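Local coordinates for ABC-type transport system, sugar-family extracellular solute-binding protein (Peptoclostridium difficile 630, PDB 6HNK) that probably captures an extracellular solute, perhaps a sugar, and hands it to an ABC transporter for uptake into the cell, at residues I28-E33 and F63-N68; T135-S140 and I256-L261. The protein carries 1 engineered substitution. All coordinates share one frame; numbering follows the deposited sequence.

Interaction 1 (I28-E33 and F63-N68); sequences ITQLVE and FQNAQN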
loop_
_atom_site.group_PDB
_atom_site.type_symbol
_atom_site.label_atom_id
_atom_site.label_comp_id
_atom_site.label_asym_id
_atom_site.label_seq_id
_atom_site.Cartn_x
_atom_site.Cartn_y
_atom_site.Cartn_z
ATOM N N ILE A 28 -15.429 12.779 -4.738
ATOM C CA ILE A 28 -14.418 11.946 -4.080
ATOM C C ILE A 28 -15.135 10.865 -3.264
ATOM O O ILE A 28 -15.822 11.193 -2.288
ATOM C CB ILE A 28 -13.502 12.793 -3.164
ATOM C CG1 ILE A 28 -12.733 13.833 -3.997
ATOM C CG2 ILE A 28 -12.527 11.912 -2.387
ATOM C CD1 ILE A 28 -12.016 14.890 -3.179
ATOM N N THR A 29 -14.983 9.597 -3.671
ATOM C CA THR A 29 -15.520 8.433 -2.916
ATOM C C THR A 29 -14.399 7.707 -2.176
ATOM O O THR A 29 -13.540 7.087 -2.795
ATOM C CB THR A 29 -16.317 7.408 -3.797
ATOM O OG1 THR A 29 -16.688 6.256 -3.006
ATOM C CG2 THR A 29 -15.555 6.934 -5.049
ATOM N N GLN A 30 -14.412 7.785 -0.853
ATOM C CA GLN A 30 -13.421 7.100 -0.013
ATOM C C GLN A 30 -14.139 5.975 0.726
ATOM O O GLN A 30 -15.310 6.121 1.072
ATOM C CB GLN A 30 -12.778 8.099 0.968
ATOM C CG GLN A 30 -11.517 7.629 1.679
ATOM C CD GLN A 30 -10.922 8.702 2.591
ATOM O OE1 GLN A 30 -10.653 9.832 2.165
ATOM N NE2 GLN A 30 -10.704 8.348 3.854
ATOM N N LEU A 31 -13.456 4.850 0.935
ATOM C CA LEU A 31 -14.037 3.735 1.676
ATOM C C LEU A 31 -14.205 4.066 3.153
ATOM O O LEU A 31 -15.311 3.965 3.680
ATOM C CB LEU A 31 -13.211 2.459 1.524
ATOM C CG LEU A 31 -13.607 1.295 2.453
ATOM C CD1 LEU A 31 -15.049 0.853 2.203
ATOM C CD2 LEU A 31 -12.639 0.125 2.308
ATOM N N VAL A 32 -13.112 4.441 3.813
ATOM C CA VAL A 32 -13.115 4.679 5.265
ATOM C C VAL A 32 -12.117 5.756 5.677
ATOM O O VAL A 32 -11.205 6.079 4.923
ATOM C CB VAL A 32 -12.813 3.359 6.016
ATOM C CG1 VAL A 32 -11.342 2.975 5.890
ATOM C CG2 VAL A 32 -13.247 3.436 7.479
ATOM N N GLU A 33 -12.310 6.318 6.868
ATOM C CA GLU A 33 -11.298 7.173 7.494
ATOM C C GLU A 33 -10.132 6.276 7.914
ATOM O O GLU A 33 -10.338 5.253 8.572
ATOM C CB GLU A 33 -11.859 7.928 8.707
ATOM C CG GLU A 33 -13.023 8.853 8.378
ATOM C CD GLU A 33 -13.472 9.700 9.557
ATOM O OE1 GLU A 33 -12.631 10.436 10.117
ATOM O OE2 GLU A 33 -14.672 9.638 9.913
ATOM N N PHE A 63 -17.366 15.311 -1.323
ATOM C CA PHE A 63 -16.678 14.272 -0.565
ATOM C C PHE A 63 -17.676 13.337 0.109
ATOM O O PHE A 63 -18.467 13.760 0.963
ATOM C CB PHE A 63 -15.730 14.834 0.494
ATOM C CG PHE A 63 -15.096 13.758 1.313
ATOM C CD1 PHE A 63 -14.089 12.961 0.762
ATOM C CD2 PHE A 63 -15.559 13.466 2.592
ATOM C CE1 PHE A 63 -13.523 11.920 1.486
ATOM C CE2 PHE A 63 -14.999 12.427 3.322
ATOM C CZ PHE A 63 -13.978 11.654 2.771
ATOM N N GLN A 64 -17.586 12.059 -0.243
ATOM C CA GLN A 64 -18.407 11.029 0.340
ATOM C C GLN A 64 -17.548 9.918 0.963
ATOM O O GLN A 64 -16.846 9.188 0.257
ATOM C CB GLN A 64 -19.297 10.459 -0.752
ATOM C CG GLN A 64 -20.361 11.419 -1.255
ATOM C CD GLN A 64 -21.389 11.776 -0.196
ATOM O OE1 GLN A 64 -21.658 11.003 0.737
ATOM N NE2 GLN A 64 -21.967 12.958 -0.331
ATOM N N ASN A 65 -17.604 9.808 2.288
ATOM C CA ASN A 65 -17.049 8.665 3.014
ATOM C C ASN A 65 -18.114 7.552 3.066
ATOM O O ASN A 65 -19.250 7.784 3.512
ATOM C CB ASN A 65 -16.660 9.101 4.439
ATOM C CG ASN A 65 -15.571 8.229 5.065
ATOM O OD1 ASN A 65 -15.679 6.997 5.136
ATOM N ND2 ASN A 65 -14.520 8.883 5.546
ATOM N N ALA A 66 -17.754 6.358 2.608
ATOM C CA ALA A 66 -18.607 5.182 2.779
ATOM C C ALA A 66 -18.570 4.635 4.213
ATOM O O ALA A 66 -19.399 3.795 4.568
ATOM C CB ALA A 66 -18.233 4.093 1.788
ATOM N N GLN A 67 -17.608 5.089 5.019
ATOM C CA GLN A 67 -17.473 4.705 6.437
ATOM C C GLN A 67 -17.331 3.199 6.670
ATOM O O GLN A 67 -17.757 2.677 7.692
ATOM C CB GLN A 67 -18.592 5.331 7.279
ATOM C CG GLN A 67 -18.317 6.794 7.562
ATOM C CD GLN A 67 -19.299 7.426 8.521
ATOM O OE1 GLN A 67 -20.393 6.905 8.754
ATOM N NE2 GLN A 67 -18.916 8.572 9.077
ATOM N N ASN A 68 -16.687 2.532 5.710
ATOM C CA ASN A 68 -16.443 1.090 5.715
ATOM C C ASN A 68 -17.712 0.248 5.516
ATOM O O ASN A 68 -17.702 -0.949 5.794
ATOM C CB ASN A 68 -15.692 0.674 7.000
ATOM C CG ASN A 68 -14.648 -0.405 6.760
ATOM O OD1 ASN A 68 -13.986 -0.445 5.715
ATOM N ND2 ASN A 68 -14.476 -1.273 7.749
#

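Interaction 2 (T135-S140 and I256-L261); sequences TSDFVS and INYEKL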
loop_
_atom_site.group_PDB
_atom_site.type_symbol
_atom_site.label_atom_id
_atom_site.label_comp_id
_atom_site.label_asym_id
_atom_site.label_seq_id
_atom_site.Cartn_x
_atom_site.Cartn_y
_atom_site.Cartn_z
ATOM N N THR A 135 -3.422 6.019 -9.892
ATOM C CA THR A 135 -2.200 5.528 -9.251
ATOM C C THR A 135 -2.410 4.211 -8.505
ATOM O O THR A 135 -3.432 4.019 -7.857
ATOM C CB THR A 135 -1.639 6.561 -8.249
ATOM O OG1 THR A 135 -2.636 6.891 -7.276
ATOM C CG2 THR A 135 -1.194 7.820 -8.970
ATOM N N SER A 136 -1.439 3.307 -8.611
ATOM C CA SER A 136 -1.397 2.105 -7.776
ATOM C C SER A 136 -0.633 2.405 -6.481
ATOM O O SER A 136 0.105 3.395 -6.416
ATOM C CB SER A 136 -0.721 0.956 -8.525
ATOM O OG SER A 136 -0.566 -0.178 -7.686
ATOM N N ASP A 137 -0.826 1.562 -5.461
ATOM C CA ASP A 137 -0.041 1.628 -4.214
ATOM C C ASP A 137 0.756 0.337 -3.985
ATOM O O ASP A 137 1.016 -0.045 -2.835
ATOM C CB ASP A 137 -0.931 1.985 -2.990
ATOM C CG ASP A 137 -1.787 0.795 -2.452
ATOM O OD1 ASP A 137 -1.974 -0.226 -3.154
ATOM O OD2 ASP A 137 -2.284 0.888 -1.304
ATOM N N PHE A 138 1.161 -0.320 -5.077
ATOM C CA PHE A 138 1.836 -1.615 -4.994
ATOM C C PHE A 138 3.285 -1.416 -4.594
ATOM O O PHE A 138 3.942 -0.495 -5.080
ATOM C CB PHE A 138 1.776 -2.341 -6.332
ATOM C CG PHE A 138 2.234 -3.770 -6.270
ATOM C CD1 PHE A 138 1.428 -4.744 -5.698
ATOM C CD2 PHE A 138 3.461 -4.150 -6.803
ATOM C CE1 PHE A 138 1.836 -6.074 -5.654
ATOM C CE2 PHE A 138 3.872 -5.475 -6.764
ATOM C CZ PHE A 138 3.059 -6.440 -6.188
ATOM N N VAL A 139 3.759 -2.277 -3.696
ATOM C CA VAL A 139 5.171 -2.332 -3.320
ATOM C C VAL A 139 5.603 -3.790 -3.459
ATOM O O VAL A 139 5.056 -4.679 -2.805
ATOM C CB VAL A 139 5.448 -1.759 -1.900
ATOM C CG1 VAL A 139 5.118 -0.274 -1.864
ATOM C CG2 VAL A 139 4.670 -2.486 -0.802
ATOM N N SER A 140 6.559 -4.037 -4.348
ATOM C CA SER A 140 7.009 -5.398 -4.624
ATOM C C SER A 140 7.789 -5.982 -3.449
ATOM O O SER A 140 8.256 -5.260 -2.568
ATOM C CB SER A 140 7.860 -5.421 -5.892
ATOM O OG SER A 140 8.880 -4.441 -5.828
ATOM N N ILE A 256 5.014 3.643 1.405
ATOM C CA ILE A 256 4.766 4.767 0.475
ATOM C C ILE A 256 4.325 6.008 1.236
ATOM O O ILE A 256 3.656 5.896 2.273
ATOM C CB ILE A 256 3.678 4.441 -0.579
ATOM C CG1 ILE A 256 4.082 3.227 -1.408
ATOM C CG2 ILE A 256 3.450 5.632 -1.518
ATOM C CD1 ILE A 256 3.032 2.805 -2.405
ATOM N N ASN A 257 4.709 7.180 0.717
ATOM C CA ASN A 257 4.164 8.452 1.179
ATOM C C ASN A 257 2.847 8.685 0.429
ATOM O O ASN A 257 2.840 9.051 -0.748
ATOM C CB ASN A 257 5.155 9.603 0.956
ATOM C CG ASN A 257 4.845 10.825 1.817
ATOM O OD1 ASN A 257 3.691 11.232 1.947
ATOM N ND2 ASN A 257 5.884 11.422 2.401
ATOM N N TYR A 258 1.735 8.444 1.118
ATOM C CA TYR A 258 0.416 8.457 0.493
ATOM C C TYR A 258 -0.053 9.866 0.133
ATOM O O TYR A 258 -0.771 10.043 -0.851
ATOM C CB TYR A 258 -0.616 7.731 1.370
ATOM C CG TYR A 258 -0.644 6.237 1.129
ATOM C CD1 TYR A 258 -1.309 5.711 0.024
ATOM C CD2 TYR A 258 0.005 5.350 1.986
ATOM C CE1 TYR A 258 -1.341 4.343 -0.215
ATOM C CE2 TYR A 258 -0.019 3.982 1.753
ATOM C CZ TYR A 258 -0.695 3.483 0.652
ATOM O OH TYR A 258 -0.730 2.130 0.403
ATOM N N GLU A 259 0.356 10.862 0.910
ATOM C CA GLU A 259 0.130 12.255 0.525
ATOM C C GLU A 259 0.730 12.580 -0.854
ATOM O O GLU A 259 0.118 13.298 -1.636
ATOM C CB GLU A 259 0.660 13.213 1.598
ATOM C CG GLU A 259 0.387 14.681 1.286
ATOM C CD GLU A 259 0.218 15.560 2.516
ATOM O OE1 GLU A 259 0.170 15.022 3.642
ATOM O OE2 GLU A 259 0.127 16.802 2.352
ATOM N N LYS A 260 1.901 12.025 -1.156
ATOM C CA LYS A 260 2.552 12.233 -2.462
ATOM C C LYS A 260 1.868 11.440 -3.575
ATOM O O LYS A 260 1.715 11.950 -4.682
ATOM C CB LYS A 260 4.058 11.896 -2.405
ATOM C CG LYS A 260 4.851 12.746 -1.409
ATOM C CD LYS A 260 6.349 12.765 -1.704
ATOM C CE LYS A 260 7.183 13.236 -0.508
ATOM N NZ LYS A 260 6.665 14.469 0.164
ATOM N N LEU A 261 1.457 10.205 -3.281
ATOM C CA LEU A 261 0.694 9.382 -4.244
ATOM C C LEU A 261 -0.648 10.038 -4.597
ATOM O O LEU A 261 -1.151 9.900 -5.722
ATOM C CB LEU A 261 0.434 7.978 -3.688
ATOM C CG LEU A 261 0.025 6.925 -4.722
ATOM C CD1 LEU A 261 1.228 6.490 -5.534
ATOM C CD2 LEU A 261 -0.610 5.707 -4.073
#

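Interaction 1 (I28-E33 and F63-N68)
Ile-28 and Gln-30 both press on the edge of the Phe-63 ring, close to its plane: CG2 of Ile-28 lies 3.7 Å from CD1 of Phe-63, and OE1 of Gln-30 lies 3.6 Å from CE1 of Phe-63. Phe-63 holds CG opposite its backbone N (chi1 177°), which swings the ring toward the neighbouring strand; Arg-41 of helix 35-50 adds a cation-pi contact. The Gln-30 amide has its rotation fixed by two acceptors: NE2 donates to Val-32 O at 2.6 Å, in the plane of the amide, and to Asp-38 OD1. Beneath these side chains runs a parallel ladder: Ile-28 O accepts from Gln-64 N (2.8 Å), Gln-64 O from Gln-30 N (3.0 Å) and Gln-30 O from Ala-66 N. This is the strand pair of a beta-alpha-beta crossover through helix 35-50, strand 59-65 lying at the sheet edge. On the opposite face, Thr-29 and Gln-64 rest on Ile-76 of helix 70-82. The buried Ile-28, Thr-29 and Gln-30 form the tight part; the loops beyond Gln-30 and Asn-65 are more exposed, Ala-66 excepted. Asn-65 OD1 turns back to take Gln-67 N on an in-plane lone pair (2.7 Å), an Asx turn, and Leu-31 O accepts from Asn-68 N. Val-32 CG2 lies 3.7 Å from Asn-68 CB, the side chains alongside each other; Glu-33 and Gln-67 are exposed, CG of Glu-33 passing 3.2 Å from Asn-65 ND2.

Interaction 2 (T135-S140 and I256-L261)
Two of the chain crossings between the lobes of this periplasmic-binding-protein fold meet here: residues 135-140 leave the edge strand of one sheet, and residues 256-261 return from the other sheet into helix 258-273. A single side-chain hydrogen bond ties them, from Tyr-258 OH to Asp-137 OD2 at 2.6 Å. OD2 is met on its anti side, the hydroxyl lying 33° out of the carboxylate plane; that plane stands at 64° to the ring, with OD2 at the ring edge. Asp-137 places CG between its backbone N and carbonyl carbon (chi1 77°), turning the carboxylate toward the tyrosine. Its other oxygen, OD1, bonds Ser-114 OG, so both ends of the group are held. Beside this polar link, the fork of Leu-261 straddles a backbone carbonyl, CD1 and CD2 each lying 3.4 Å from Ser-136 O. Leu-261 CG comes within 3.7 Å of Thr-135 OG1, a hydroxyl already engaged by Thr-111 and Thr-265. Further along, Ile-256 sends CD1 to 3.5 Å from Asp-137 O, while its CG1 packs 3.7 Å from CG1 of Val-139, the two side chains antiparallel to one another. Around the contact, Tyr-258 rests on Ala-36, Ala-39 and Thr-40 of helix 35-50, and strand 108-113 meets both segments, through Ala-112 beside Asp-137 and Thr-111 beside Leu-261.

The two interactions lie toward opposite edges of the same five-stranded parallel sheet: interaction 1 pairs strands 24-30 and 59-65, whereas interaction 2 starts from the far edge strand, 134-136. Their centres are 18 Å apart and their nearest atoms about 10 Å, so they do not touch. Helix 35-50 bridges them, with Leu-37 and Arg-41 meeting side chains of 28-33 and Ala-36, Ala-39 and Thr-40 receiving Tyr-258. Interaction 1 lies within one lobe, its centre about 17 Å from the chain centre; interaction 2, centred about 6 Å from it, is at the chain crossings, which probably form the hinge. In this family solute binds between the lobes, so interaction 2 probably lies near the pivot.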